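PDB 3HP4: GDSL-esterase from Pseudoalteromonas sp., which hydrolyses esters as an SGNH-type esterase, perhaps with lysophospholipase activity, and is captured here covalently inhibited by monoethylphosphonate. Local coordinates for residues V70-G75 with T106-I111; K87-L92 with T130-D135; G53-L58 with L92-K97; E110-P115 with M141-L146. All coordinates share one frame; numbering follows the deposited sequence.

Contact 1: residues V70-G75 with T106-I111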
loop_
_atom_site.group_PDB
_atom_site.type_symbol
_atom_site.label_atom_id
_atom_site.label_comp_id
_atom_site.label_asym_id
_atom_site.label_seq_id
_atom_site.Cartn_x
_atom_site.Cartn_y
_atom_site.Cartn_z
ATOM N N VAL A 70 -10.072 -3.364 -1.505
ATOM C CA VAL A 70 -9.244 -2.381 -0.761
ATOM C C VAL A 70 -7.835 -2.905 -0.736
ATOM O O VAL A 70 -7.626 -4.076 -0.371
ATOM C CB VAL A 70 -9.779 -2.191 0.677
ATOM C CG1 VAL A 70 -8.836 -1.318 1.473
ATOM C CG2 VAL A 70 -11.188 -1.526 0.686
ATOM N N LEU A 71 -6.892 -2.074 -1.104
ATOM C CA LEU A 71 -5.450 -2.434 -1.101
ATOM C C LEU A 71 -4.762 -1.525 -0.130
ATOM O O LEU A 71 -4.677 -0.309 -0.347
ATOM C CB LEU A 71 -4.933 -2.221 -2.543
ATOM C CG LEU A 71 -3.586 -2.850 -2.927
ATOM C CD1 LEU A 71 -3.365 -2.813 -4.453
ATOM C CD2 LEU A 71 -2.465 -2.113 -2.215
ATOM N N ILE A 72 -4.296 -2.108 0.983
ATOM C CA ILE A 72 -3.621 -1.374 2.058
ATOM C C ILE A 72 -2.129 -1.350 1.829
ATOM O O ILE A 72 -1.513 -2.412 1.627
ATOM C CB ILE A 72 -3.981 -2.041 3.381
ATOM C CG1 ILE A 72 -5.474 -1.938 3.632
ATOM C CG2 ILE A 72 -3.177 -1.377 4.528
ATOM C CD1 ILE A 72 -5.951 -2.927 4.721
ATOM N N GLU A 73 -1.529 -0.151 1.807
ATOM C CA GLU A 73 -0.059 -0.004 1.748
ATOM C C GLU A 73 0.301 0.961 2.854
ATOM O O GLU A 73 0.489 2.174 2.635
ATOM C CB GLU A 73 0.318 0.515 0.358
ATOM C CG GLU A 73 1.811 0.811 0.182
ATOM C CD GLU A 73 2.192 2.235 0.542
ATOM O OE1 GLU A 73 1.618 3.215 -0.027
ATOM O OE2 GLU A 73 3.157 2.417 1.366
ATOM N N LEU A 74 0.363 0.433 4.085
ATOM C CA LEU A 74 0.554 1.231 5.290
ATOM C C LEU A 74 1.418 0.509 6.270
ATOM O O LEU A 74 1.500 -0.727 6.318
ATOM C CB LEU A 74 -0.788 1.509 5.971
ATOM C CG LEU A 74 -1.720 2.444 5.205
ATOM C CD1 LEU A 74 -3.081 2.488 5.923
ATOM C CD2 LEU A 74 -1.162 3.877 5.099
ATOM N N GLY A 75 2.055 1.303 7.104
ATOM C CA GLY A 75 2.849 0.798 8.237
ATOM C C GLY A 75 4.248 1.325 8.168
ATOM O O GLY A 75 4.905 1.404 9.217
ATOM N N THR A 106 -9.873 -7.715 0.358
ATOM C CA THR A 106 -8.836 -6.855 0.920
ATOM C C THR A 106 -7.470 -7.450 0.713
ATOM O O THR A 106 -7.261 -8.669 0.952
ATOM C CB THR A 106 -9.116 -6.643 2.414
ATOM O OG1 THR A 106 -10.440 -6.068 2.522
ATOM C CG2 THR A 106 -8.171 -5.650 3.024
ATOM N N ALA A 107 -6.515 -6.616 0.310
ATOM C CA ALA A 107 -5.097 -6.985 0.200
ATOM C C ALA A 107 -4.310 -6.098 1.090
ATOM O O ALA A 107 -4.666 -4.928 1.350
ATOM C CB ALA A 107 -4.631 -6.835 -1.268
ATOM N N LEU A 108 -3.194 -6.637 1.577
ATOM C CA LEU A 108 -2.267 -5.965 2.458
ATOM C C LEU A 108 -0.875 -6.089 1.878
ATOM O O LEU A 108 -0.404 -7.213 1.693
ATOM C CB LEU A 108 -2.343 -6.737 3.811
ATOM C CG LEU A 108 -1.507 -6.225 4.930
ATOM C CD1 LEU A 108 -1.873 -4.775 5.367
ATOM C CD2 LEU A 108 -1.584 -7.161 6.149
ATOM N N MET A 109 -0.206 -4.980 1.631
ATOM C CA MET A 109 1.183 -5.051 1.153
ATOM C C MET A 109 2.148 -5.273 2.301
ATOM O O MET A 109 2.097 -4.564 3.331
ATOM C CB MET A 109 1.532 -3.759 0.424
ATOM C CG MET A 109 2.885 -3.860 -0.292
ATOM S SD MET A 109 3.176 -2.500 -1.413
ATOM C CE MET A 109 1.994 -2.953 -2.687
ATOM N N GLU A 110 3.030 -6.231 2.159
ATOM C CA GLU A 110 4.192 -6.464 3.046
ATOM C C GLU A 110 5.046 -5.186 3.023
ATOM O O GLU A 110 5.275 -4.661 1.906
ATOM C CB GLU A 110 4.970 -7.714 2.546
ATOM C CG GLU A 110 5.931 -8.211 3.587
ATOM C CD GLU A 110 6.449 -9.514 3.208
ATOM O OE1 GLU A 110 6.748 -9.677 1.948
ATOM O OE2 GLU A 110 6.490 -10.353 4.093
ATOM N N ILE A 111 5.531 -4.695 4.139
ATOM C CA ILE A 111 6.385 -3.488 4.168
ATOM C C ILE A 111 7.697 -3.897 4.819
ATOM O O ILE A 111 7.701 -4.738 5.750
ATOM C CB ILE A 111 5.722 -2.371 4.944
ATOM C CG1 ILE A 111 4.303 -2.064 4.500
ATOM C CG2 ILE A 111 6.580 -1.080 4.882
ATOM C CD1 ILE A 111 4.140 -1.542 3.002
HETATM O O HOH W 1 0.525 -2.479 4.300
#

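Contact 2: residues K87-L92 with T130-D135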
loop_
_atom_site.group_PDB
_atom_site.type_symbol
_atom_site.label_atom_id
_atom_site.label_comp_id
_atom_site.label_asym_id
_atom_site.label_seq_id
_atom_site.Cartn_x
_atom_site.Cartn_y
_atom_site.Cartn_z
ATOM N N LYS A 87 0.643 -2.752 18.339
ATOM C CA LYS A 87 -0.389 -1.780 18.121
ATOM C C LYS A 87 -0.610 -1.588 16.638
ATOM O O LYS A 87 -1.760 -1.489 16.193
ATOM C CB LYS A 87 -0.024 -0.442 18.809
ATOM C CG LYS A 87 -1.148 0.577 18.643
ATOM C CD LYS A 87 -2.477 0.085 19.273
ATOM C CE LYS A 87 -3.636 1.055 19.009
ATOM N NZ LYS A 87 -4.902 0.599 19.666
ATOM N N MET A 88 0.459 -1.498 15.840
ATOM C CA MET A 88 0.287 -1.428 14.378
ATOM C C MET A 88 -0.513 -2.636 13.902
ATOM O O MET A 88 -1.407 -2.468 13.049
ATOM C CB MET A 88 1.666 -1.416 13.714
ATOM C CG MET A 88 1.540 -1.293 12.194
ATOM S SD MET A 88 3.106 -1.488 11.313
ATOM C CE MET A 88 3.359 -3.245 11.427
ATOM N N GLN A 89 -0.227 -3.825 14.404
ATOM C CA GLN A 89 -0.940 -5.019 13.992
ATOM C C GLN A 89 -2.412 -4.929 14.354
ATOM O O GLN A 89 -3.291 -5.275 13.546
ATOM C CB GLN A 89 -0.239 -6.218 14.628
ATOM C CG GLN A 89 -0.721 -7.530 14.127
ATOM C CD GLN A 89 0.195 -8.667 14.491
ATOM O OE1 GLN A 89 1.372 -8.456 14.787
ATOM N NE2 GLN A 89 -0.351 -9.859 14.487
ATOM N N THR A 90 -2.742 -4.448 15.542
ATOM C CA THR A 90 -4.133 -4.233 15.935
ATOM C C THR A 90 -4.806 -3.276 14.968
ATOM O O THR A 90 -5.944 -3.504 14.507
ATOM C CB THR A 90 -4.171 -3.693 17.384
ATOM O OG1 THR A 90 -3.660 -4.740 18.217
ATOM C CG2 THR A 90 -5.590 -3.310 17.811
ATOM N N ASN A 91 -4.150 -2.172 14.650
ATOM C CA ASN A 91 -4.715 -1.185 13.770
ATOM C C ASN A 91 -4.932 -1.730 12.371
ATOM O O ASN A 91 -6.023 -1.534 11.798
ATOM C CB ASN A 91 -3.822 0.070 13.635
ATOM C CG ASN A 91 -3.741 0.903 14.870
ATOM O OD1 ASN A 91 -4.576 0.810 15.769
ATOM N ND2 ASN A 91 -2.697 1.663 14.930
ATOM N N LEU A 92 -3.931 -2.404 11.789
ATOM C CA LEU A 92 -4.070 -2.952 10.453
ATOM C C LEU A 92 -5.110 -4.055 10.412
ATOM O O LEU A 92 -5.853 -4.160 9.424
ATOM C CB LEU A 92 -2.716 -3.457 9.958
ATOM C CG LEU A 92 -1.638 -2.408 9.725
ATOM C CD1 LEU A 92 -0.316 -3.126 9.434
ATOM C CD2 LEU A 92 -1.952 -1.465 8.566
ATOM N N THR A 130 2.453 -10.851 7.581
ATOM C CA THR A 130 2.102 -12.266 7.351
ATOM C C THR A 130 1.108 -12.701 8.441
ATOM O O THR A 130 0.122 -13.398 8.154
ATOM C CB THR A 130 3.298 -13.107 7.432
ATOM O OG1 THR A 130 4.199 -12.646 6.389
ATOM C CG2 THR A 130 2.994 -14.570 7.178
ATOM N N GLN A 131 1.334 -12.345 9.687
ATOM C CA GLN A 131 0.407 -12.725 10.761
ATOM C C GLN A 131 -0.982 -12.140 10.581
ATOM O O GLN A 131 -1.986 -12.844 10.779
ATOM C CB GLN A 131 1.007 -12.278 12.105
ATOM C CG GLN A 131 2.307 -13.037 12.439
ATOM C CD GLN A 131 3.108 -12.342 13.454
ATOM O OE1 GLN A 131 2.544 -11.892 14.449
ATOM N NE2 GLN A 131 4.417 -12.313 13.257
ATOM N N ILE A 132 -1.086 -10.893 10.095
ATOM C CA ILE A 132 -2.412 -10.301 9.849
ATOM C C ILE A 132 -3.059 -11.053 8.741
ATOM O O ILE A 132 -4.295 -11.338 8.819
ATOM C CB ILE A 132 -2.238 -8.837 9.464
ATOM C CG1 ILE A 132 -1.695 -8.029 10.637
ATOM C CG2 ILE A 132 -3.557 -8.230 8.973
ATOM C CD1 ILE A 132 -1.020 -6.722 10.214
ATOM N N SER A 133 -2.347 -11.436 7.670
ATOM C CA SER A 133 -2.938 -12.184 6.607
ATOM C C SER A 133 -3.457 -13.544 7.100
ATOM O O SER A 133 -4.544 -13.974 6.707
ATOM C CB SER A 133 -1.895 -12.353 5.533
ATOM O OG SER A 133 -2.440 -13.184 4.573
ATOM N N GLU A 134 -2.719 -14.228 7.969
ATOM C CA GLU A 134 -3.226 -15.481 8.511
ATOM C C GLU A 134 -4.502 -15.264 9.305
ATOM O O GLU A 134 -5.418 -16.105 9.216
ATOM C CB GLU A 134 -2.192 -16.132 9.461
ATOM C CG GLU A 134 -0.908 -16.682 8.737
ATOM C CD GLU A 134 0.057 -17.275 9.662
ATOM O OE1 GLU A 134 0.960 -16.590 10.055
ATOM O OE2 GLU A 134 0.194 -18.485 9.891
ATOM N N ASP A 135 -4.558 -14.184 10.062
ATOM C CA ASP A 135 -5.697 -13.866 10.979
ATOM C C ASP A 135 -6.953 -13.499 10.204
ATOM O O ASP A 135 -8.055 -13.757 10.690
ATOM C CB ASP A 135 -5.293 -12.700 11.905
ATOM C CG ASP A 135 -4.361 -13.134 13.047
ATOM O OD1 ASP A 135 -3.992 -14.301 13.131
ATOM O OD2 ASP A 135 -3.939 -12.272 13.864
HETATM O O HOH W 2 -3.611 -9.662 13.748
#

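Contact 3: residues G53-L58 with L92-K97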
loop_
_atom_site.group_PDB
_atom_site.type_symbol
_atom_site.label_atom_id
_atom_site.label_comp_id
_atom_site.label_asym_id
_atom_site.label_seq_id
_atom_site.Cartn_x
_atom_site.Cartn_y
_atom_site.Cartn_z
ATOM N N GLY A 53 -3.903 6.465 11.788
ATOM C CA GLY A 53 -4.573 7.573 11.080
ATOM C C GLY A 53 -5.523 7.075 10.029
ATOM O O GLY A 53 -6.651 7.614 9.828
ATOM N N ALA A 54 -5.130 6.036 9.312
ATOM C CA ALA A 54 -5.988 5.490 8.290
ATOM C C ALA A 54 -7.231 4.907 8.917
ATOM O O ALA A 54 -8.327 4.989 8.341
ATOM C CB ALA A 54 -5.258 4.429 7.434
ATOM N N LEU A 55 -7.085 4.260 10.062
ATOM C CA LEU A 55 -8.203 3.639 10.716
ATOM C C LEU A 55 -9.295 4.665 11.020
ATOM O O LEU A 55 -10.506 4.353 10.917
ATOM C CB LEU A 55 -7.686 2.876 11.939
ATOM C CG LEU A 55 -8.714 2.040 12.690
ATOM C CD1 LEU A 55 -9.350 0.923 11.866
ATOM C CD2 LEU A 55 -8.046 1.456 13.936
ATOM N N ARG A 56 -8.914 5.912 11.313
ATOM C CA ARG A 56 -9.864 6.971 11.582
ATOM C C ARG A 56 -10.604 7.450 10.333
ATOM O O ARG A 56 -11.669 8.044 10.434
ATOM C CB ARG A 56 -9.139 8.172 12.223
ATOM C CG ARG A 56 -8.651 7.929 13.637
ATOM C CD ARG A 56 -8.022 9.219 14.229
ATOM N NE ARG A 56 -6.579 9.299 13.961
ATOM C CZ ARG A 56 -5.628 8.759 14.729
ATOM N NH1 ARG A 56 -5.946 8.095 15.843
ATOM N NH2 ARG A 56 -4.348 8.887 14.388
ATOM N N ARG A 57 -10.064 7.185 9.150
ATOM C CA ARG A 57 -10.636 7.650 7.881
ATOM C C ARG A 57 -11.437 6.591 7.143
ATOM O O ARG A 57 -12.206 6.906 6.223
ATOM C CB ARG A 57 -9.461 8.109 6.974
ATOM C CG ARG A 57 -8.817 9.414 7.414
ATOM C CD ARG A 57 -7.462 9.663 6.774
ATOM N NE ARG A 57 -7.585 9.512 5.346
ATOM C CZ ARG A 57 -6.826 8.719 4.573
ATOM N NH1 ARG A 57 -5.801 7.988 5.035
ATOM N NH2 ARG A 57 -7.145 8.686 3.304
ATOM N N LEU A 58 -11.225 5.311 7.475
ATOM C CA LEU A 58 -11.682 4.295 6.550
ATOM C C LEU A 58 -13.192 4.151 6.490
ATOM O O LEU A 58 -13.724 3.909 5.393
ATOM C CB LEU A 58 -10.993 2.946 6.890
ATOM C CG LEU A 58 -11.412 1.824 5.940
ATOM C CD1 LEU A 58 -11.031 2.056 4.486
ATOM C CD2 LEU A 58 -10.751 0.476 6.415
ATOM N N LEU A 92 -3.931 -2.404 11.789
ATOM C CA LEU A 92 -4.070 -2.952 10.453
ATOM C C LEU A 92 -5.110 -4.055 10.412
ATOM O O LEU A 92 -5.853 -4.160 9.424
ATOM C CB LEU A 92 -2.716 -3.457 9.958
ATOM C CG LEU A 92 -1.638 -2.408 9.725
ATOM C CD1 LEU A 92 -0.316 -3.126 9.434
ATOM C CD2 LEU A 92 -1.952 -1.465 8.566
ATOM N N THR A 93 -5.213 -4.878 11.444
ATOM C CA THR A 93 -6.239 -5.922 11.468
ATOM C C THR A 93 -7.602 -5.284 11.457
ATOM O O THR A 93 -8.506 -5.757 10.754
ATOM C CB THR A 93 -6.041 -6.773 12.710
ATOM O OG1 THR A 93 -4.759 -7.385 12.626
ATOM C CG2 THR A 93 -7.083 -7.871 12.791
ATOM N N ALA A 94 -7.802 -4.214 12.213
ATOM C CA ALA A 94 -9.105 -3.529 12.216
ATOM C C ALA A 94 -9.371 -2.921 10.870
ATOM O O ALA A 94 -10.547 -2.922 10.420
ATOM C CB ALA A 94 -9.105 -2.478 13.327
ATOM N N LEU A 95 -8.387 -2.363 10.159
ATOM C CA LEU A 95 -8.576 -1.848 8.818
ATOM C C LEU A 95 -9.049 -2.942 7.918
ATOM O O LEU A 95 -9.991 -2.730 7.106
ATOM C CB LEU A 95 -7.295 -1.212 8.192
ATOM C CG LEU A 95 -6.776 0.097 8.755
ATOM C CD1 LEU A 95 -5.368 0.440 8.296
ATOM C CD2 LEU A 95 -7.777 1.198 8.366
ATOM N N VAL A 96 -8.408 -4.105 7.954
ATOM C CA VAL A 96 -8.824 -5.228 7.107
ATOM C C VAL A 96 -10.224 -5.657 7.452
ATOM O O VAL A 96 -11.061 -5.851 6.543
ATOM C CB VAL A 96 -7.834 -6.397 7.295
ATOM C CG1 VAL A 96 -8.354 -7.599 6.583
ATOM C CG2 VAL A 96 -6.436 -5.999 6.740
ATOM N N LYS A 97 -10.554 -5.806 8.727
ATOM C CA LYS A 97 -11.869 -6.289 9.101
ATOM C C LYS A 97 -12.953 -5.303 8.747
ATOM O O LYS A 97 -14.040 -5.709 8.320
ATOM C CB LYS A 97 -11.953 -6.689 10.566
ATOM C CG LYS A 97 -11.105 -7.918 10.799
ATOM C CD LYS A 97 -11.279 -8.502 12.164
ATOM C CE LYS A 97 -10.665 -9.917 12.246
ATOM N NZ LYS A 97 -11.026 -10.534 13.568
#

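Contact 4: residues E110-P115 with M141-L146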
loop_
_atom_site.group_PDB
_atom_site.type_symbol
_atom_site.label_atom_id
_atom_site.label_comp_id
_atom_site.label_asym_id
_atom_site.label_seq_id
_atom_site.Cartn_x
_atom_site.Cartn_y
_atom_site.Cartn_z
ATOM N N GLU A 110 3.030 -6.231 2.159
ATOM C CA GLU A 110 4.192 -6.464 3.046
ATOM C C GLU A 110 5.046 -5.186 3.023
ATOM O O GLU A 110 5.275 -4.661 1.906
ATOM C CB GLU A 110 4.970 -7.714 2.546
ATOM C CG GLU A 110 5.931 -8.211 3.587
ATOM C CD GLU A 110 6.449 -9.514 3.208
ATOM O OE1 GLU A 110 6.748 -9.677 1.948
ATOM O OE2 GLU A 110 6.490 -10.353 4.093
ATOM N N ILE A 111 5.531 -4.695 4.139
ATOM C CA ILE A 111 6.385 -3.488 4.168
ATOM C C ILE A 111 7.697 -3.897 4.819
ATOM O O ILE A 111 7.701 -4.738 5.750
ATOM C CB ILE A 111 5.722 -2.371 4.944
ATOM C CG1 ILE A 111 4.303 -2.064 4.500
ATOM C CG2 ILE A 111 6.580 -1.080 4.882
ATOM C CD1 ILE A 111 4.140 -1.542 3.002
ATOM N N TYR A 112 8.819 -3.354 4.335
ATOM C CA TYR A 112 10.146 -3.517 4.924
ATOM C C TYR A 112 10.671 -2.150 5.287
ATOM O O TYR A 112 10.341 -1.162 4.626
ATOM C CB TYR A 112 11.129 -4.174 3.905
ATOM C CG TYR A 112 10.821 -5.653 3.606
ATOM C CD1 TYR A 112 11.665 -6.696 4.024
ATOM C CD2 TYR A 112 9.723 -6.005 2.872
ATOM C CE1 TYR A 112 11.293 -8.020 3.694
ATOM C CE2 TYR A 112 9.421 -7.331 2.553
ATOM C CZ TYR A 112 10.196 -8.273 2.982
ATOM O OH TYR A 112 9.749 -9.620 2.638
ATOM N N ILE A 113 11.407 -2.125 6.394
ATOM C CA ILE A 113 12.001 -0.862 6.899
ATOM C C ILE A 113 13.457 -1.073 7.195
ATOM O O ILE A 113 13.867 -2.159 7.584
ATOM C CB ILE A 113 11.270 -0.360 8.198
ATOM C CG1 ILE A 113 11.229 -1.474 9.257
ATOM C CG2 ILE A 113 9.917 0.240 7.816
ATOM C CD1 ILE A 113 10.801 -1.062 10.700
ATOM N N PRO A 114 14.227 0.027 7.137
ATOM C CA PRO A 114 15.637 -0.087 7.590
ATOM C C PRO A 114 15.733 -0.351 9.081
ATOM O O PRO A 114 14.795 -0.051 9.832
ATOM C CB PRO A 114 16.241 1.275 7.267
ATOM C CG PRO A 114 15.060 2.195 7.279
ATOM C CD PRO A 114 13.836 1.395 6.800
ATOM N N PRO A 115 16.869 -0.881 9.530
ATOM C CA PRO A 115 17.056 -1.288 10.934
ATOM C C PRO A 115 17.354 -0.105 11.852
ATOM O O PRO A 115 18.243 -0.169 12.705
ATOM C CB PRO A 115 18.254 -2.263 10.853
ATOM C CG PRO A 115 19.102 -1.633 9.712
ATOM C CD PRO A 115 18.044 -1.209 8.686
ATOM N N MET A 141 0.608 -8.857 -0.603
ATOM C CA MET A 141 1.265 -8.366 -1.797
ATOM C C MET A 141 2.745 -8.120 -1.546
ATOM O O MET A 141 3.115 -7.585 -0.472
ATOM C CB MET A 141 0.601 -7.059 -2.166
ATOM C CG MET A 141 -0.713 -7.260 -2.789
ATOM S SD MET A 141 -1.074 -5.821 -3.908
ATOM C CE MET A 141 -2.581 -6.528 -4.622
ATOM N N ASN A 142 3.601 -8.406 -2.502
ATOM C CA ASN A 142 5.018 -8.080 -2.413
ATOM C C ASN A 142 5.256 -6.548 -2.310
ATOM O O ASN A 142 4.533 -5.783 -2.935
ATOM C CB ASN A 142 5.745 -8.605 -3.697
ATOM C CG ASN A 142 7.223 -8.657 -3.548
ATOM O OD1 ASN A 142 7.760 -9.192 -2.665
ATOM N ND2 ASN A 142 7.885 -8.022 -4.550
ATOM N N PHE A 143 6.250 -6.173 -1.524
ATOM C CA PHE A 143 6.568 -4.703 -1.370
ATOM C C PHE A 143 7.212 -4.206 -2.661
ATOM O O PHE A 143 8.302 -4.648 -3.027
ATOM C CB PHE A 143 7.511 -4.565 -0.227
ATOM C CG PHE A 143 7.773 -3.128 0.242
ATOM C CD1 PHE A 143 6.787 -2.178 0.155
ATOM C CD2 PHE A 143 8.981 -2.800 0.825
ATOM C CE1 PHE A 143 7.024 -0.875 0.639
ATOM C CE2 PHE A 143 9.181 -1.485 1.317
ATOM C CZ PHE A 143 8.185 -0.576 1.199
ATOM N N PHE A 144 6.601 -3.221 -3.304
ATOM C CA PHE A 144 7.145 -2.740 -4.573
ATOM C C PHE A 144 8.428 -1.987 -4.446
ATOM O O PHE A 144 9.108 -1.795 -5.456
ATOM C CB PHE A 144 6.092 -1.917 -5.369
ATOM C CG PHE A 144 5.546 -0.677 -4.676
ATOM C CD1 PHE A 144 6.345 0.443 -4.461
ATOM C CD2 PHE A 144 4.203 -0.636 -4.313
ATOM C CE1 PHE A 144 5.773 1.580 -3.860
ATOM C CE2 PHE A 144 3.650 0.521 -3.721
ATOM C CZ PHE A 144 4.451 1.622 -3.510
ATOM N N MET A 145 8.838 -1.579 -3.235
ATOM C CA MET A 145 10.094 -0.851 -3.065
ATOM C C MET A 145 11.328 -1.721 -3.067
ATOM O O MET A 145 12.430 -1.215 -3.145
ATOM C CB MET A 145 10.072 -0.034 -1.785
ATOM C CG MET A 145 9.110 1.164 -1.883
ATOM S SD MET A 145 9.515 2.369 -3.204
ATOM C CE MET A 145 11.155 2.962 -2.716
ATOM N N LEU A 146 11.166 -3.037 -2.897
ATOM C CA LEU A 146 12.357 -3.879 -2.765
ATOM C C LEU A 146 13.341 -3.783 -3.916
ATOM O O LEU A 146 14.535 -3.804 -3.726
ATOM C CB LEU A 146 11.932 -5.343 -2.565
ATOM C CG LEU A 146 11.291 -5.605 -1.184
ATOM C CD1 LEU A 146 10.561 -6.998 -1.209
ATOM C CD2 LEU A 146 12.266 -5.514 -0.083
HETATM O O HOH W 3 7.464 -8.351 -0.082
#

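Contact 1: residues V70-G75 with T106-I111
Ile72 meets Ala107, Leu108 and Met109 with both its backbone and its side chain. Its N donates to Ala107 O over 2.9 Å in an almost straight bond, the donor lying 30° out of the carbonyl plane, and its O receives Met109 N at 2.9 Å. A third bond, from Ala107 N to Val70 O, completes regular parallel pairing. Of the two branches of the Ile72 side chain, CG2 lies 3.7 Å from Leu108 CD1, while CD1 reaches back to Thr106 CG2 at 3.9 Å. Helix 85-101 covers this face through Val96. Met109 lies side by side with Glu73, both pointing the same way, with Met109 SD 3.9 Å from Glu73 CG. The Glu73 carboxylate is engaged elsewhere, OE1 accepting from Asp10 N and binding Ser13 OG. Past Ile72 a water takes over from direct pairing, accepting from Leu74 N at 2.9 Å and bound to Met109 O as well. Ile111 then leans in over this end, its CG1 3.6 Å from Leu74 O. Leu71 and Ala107 face the other way, toward helix 166-183. Helices on both faces of a parallel sheet make the three-layer alpha/beta/alpha sandwich of the SGNH hydrolases; through Glu73 the end of strand 69-73 is bonded to the segment around the serine modified by the inhibitor, which follows Asp10 directly.

Contact 2: residues K87-L92 with T130-D135
Gln89 and Leu92, nearly one turn apart, are the residues with which this part of helix 85-101 meets Gln131 and Ile132 of helix 119-136; the short axes pass 10.2 Å apart at 38°. Met88, just before them, sends its chain to Phe125 and Ser128, earlier on the same partner helix. At Gln89, CG is anti to the backbone N (chi1 -171°) and the chain beyond it is extended, carrying the amide across the gap. On the way Gln89 CG passes Ile132 CG1 at 3.7 Å, the two side chains sliding past each other in opposite directions. The amide ends beside Gln131, whose side chain crosses it at about a right angle. Gln89 NE2 is 3.7 Å from Gln131 CB and 3.5 Å from Gln131 OE1, with the amide planes 70° apart; this approach is not a hydrogen bond. At the outer side a water accepts weakly from Gln89 NE2 at 3.3 Å and donates to Asp135 OD2 at 2.6 Å, a tentative bridge, since Asp135 has two conformers and the Gln89 leg is weak. Next comes Leu92, buried, whose CB and CD1 both lie 3.7 Å from Ile132 CD1, with Phe129 also against it. The chemistry thus grades from an apolar inner side, resting on Ile132, to a polar outer side, which suggests that between these two segments apolar fit does more than polar pairing.

Contact 3: residues G53-L58 with L92-K97
Leu95 reaches from helix 85-101 to Ala54, Leu55 and Leu58 on the side of helix 51-65, and most of the contact is its apolar packing. Its CD2 sits 3.4 Å from Leu55 CA and 3.6 Å from Leu58 CD2, while its CD1 branch turns to Ala54 CB at 4.1 Å. Leu55 answers from the opposite helix: with CG anti to its backbone N (chi1 -174°), its CD1 comes 3.7 Å from Ala94 CB and also touches Leu95 CD2. A second kind of contact is methyl against backbone, where Leu58 CD2 approaches Leu95 O at 3.4 Å; that carbonyl has a hydrogen-bonding partner in Ser99 OG. The short axes pass 9.5 Å apart at 21°, and Leu55 CA is 5.8 Å from Leu95 CA. An alanine at Leu95 would probably open a gap between Ala54, Leu55 and Leu58 and leave the Leu58 methyl without its apolar neighbour. On the sheet side of the pair, Leu8 of strand 3-9 touches both Ala54 and Leu95, Leu6 meets Leu58, and Leu74, just past strand 69-73, also packs on Ala54 and Leu95.

Contact 4: residues E110-P115 with M141-L146
Phe143 holds CG anti to its backbone N (chi1 -170°) and Tyr112 holds CG anti to its carbonyl carbon (chi1 -70°), which sets each CG toward the other loop. The two side chains then pass in opposite directions, with Tyr112 CD2 3.9 Å from Phe143 CD2. Ile111 CA stands over the centre of the Phe143 ring, a CH-pi contact 4.1 Å from the centroid; Met145 CB covers the opposite face, toward the rim. Glu110 O crowds the root of this side chain, 3.1 Å from Phe143 CB. Leu146 CD2 makes the second CH-pi contact, over one face of the Tyr112 ring at 4.1 Å from its centroid. An alanine in place of Phe143 would probably leave Ile111 and Met145 without the ring between them, and Tyr112 CD2 without its neighbour. The polar cross-link is Glu110 N donating to Met141 O at 3.0 Å; within the second loop a water holds Phe143 N, at 2.9 Å, and Asn142 OD1. The two loops leave adjacent strands, 105-109 and 139-141, still joined by a backbone bond between Leu108 and Met141, and helix 119-136 packs on Ile111 through Phe125 and Phe129 and on Tyr112 through Thr126.

In the fold
Contacts 1 and 3 are buried, contacts 2 and 4 partly exposed. Contact 1 lies deepest, centred about 4 Å from the centre of the chain, and it alone rests on repeated backbone pairing. Contacts 2 and 3 both use helix 85-101, one pairing it with 119-136 and the other with 51-65; the first is partly polar at its outer side, the second is made by apolar side chains, with one methyl on a backbone carbonyl. Both packings lean on contact 1, through Leu108 on Ile132 and Leu74 on Ala54. Contact 4 continues from contact 1, sharing Glu110 and Ile111, but where strands become loops aromatic packing replaces pairing. Contacts 3 and 4 do not touch, their centres about 20 Å apart.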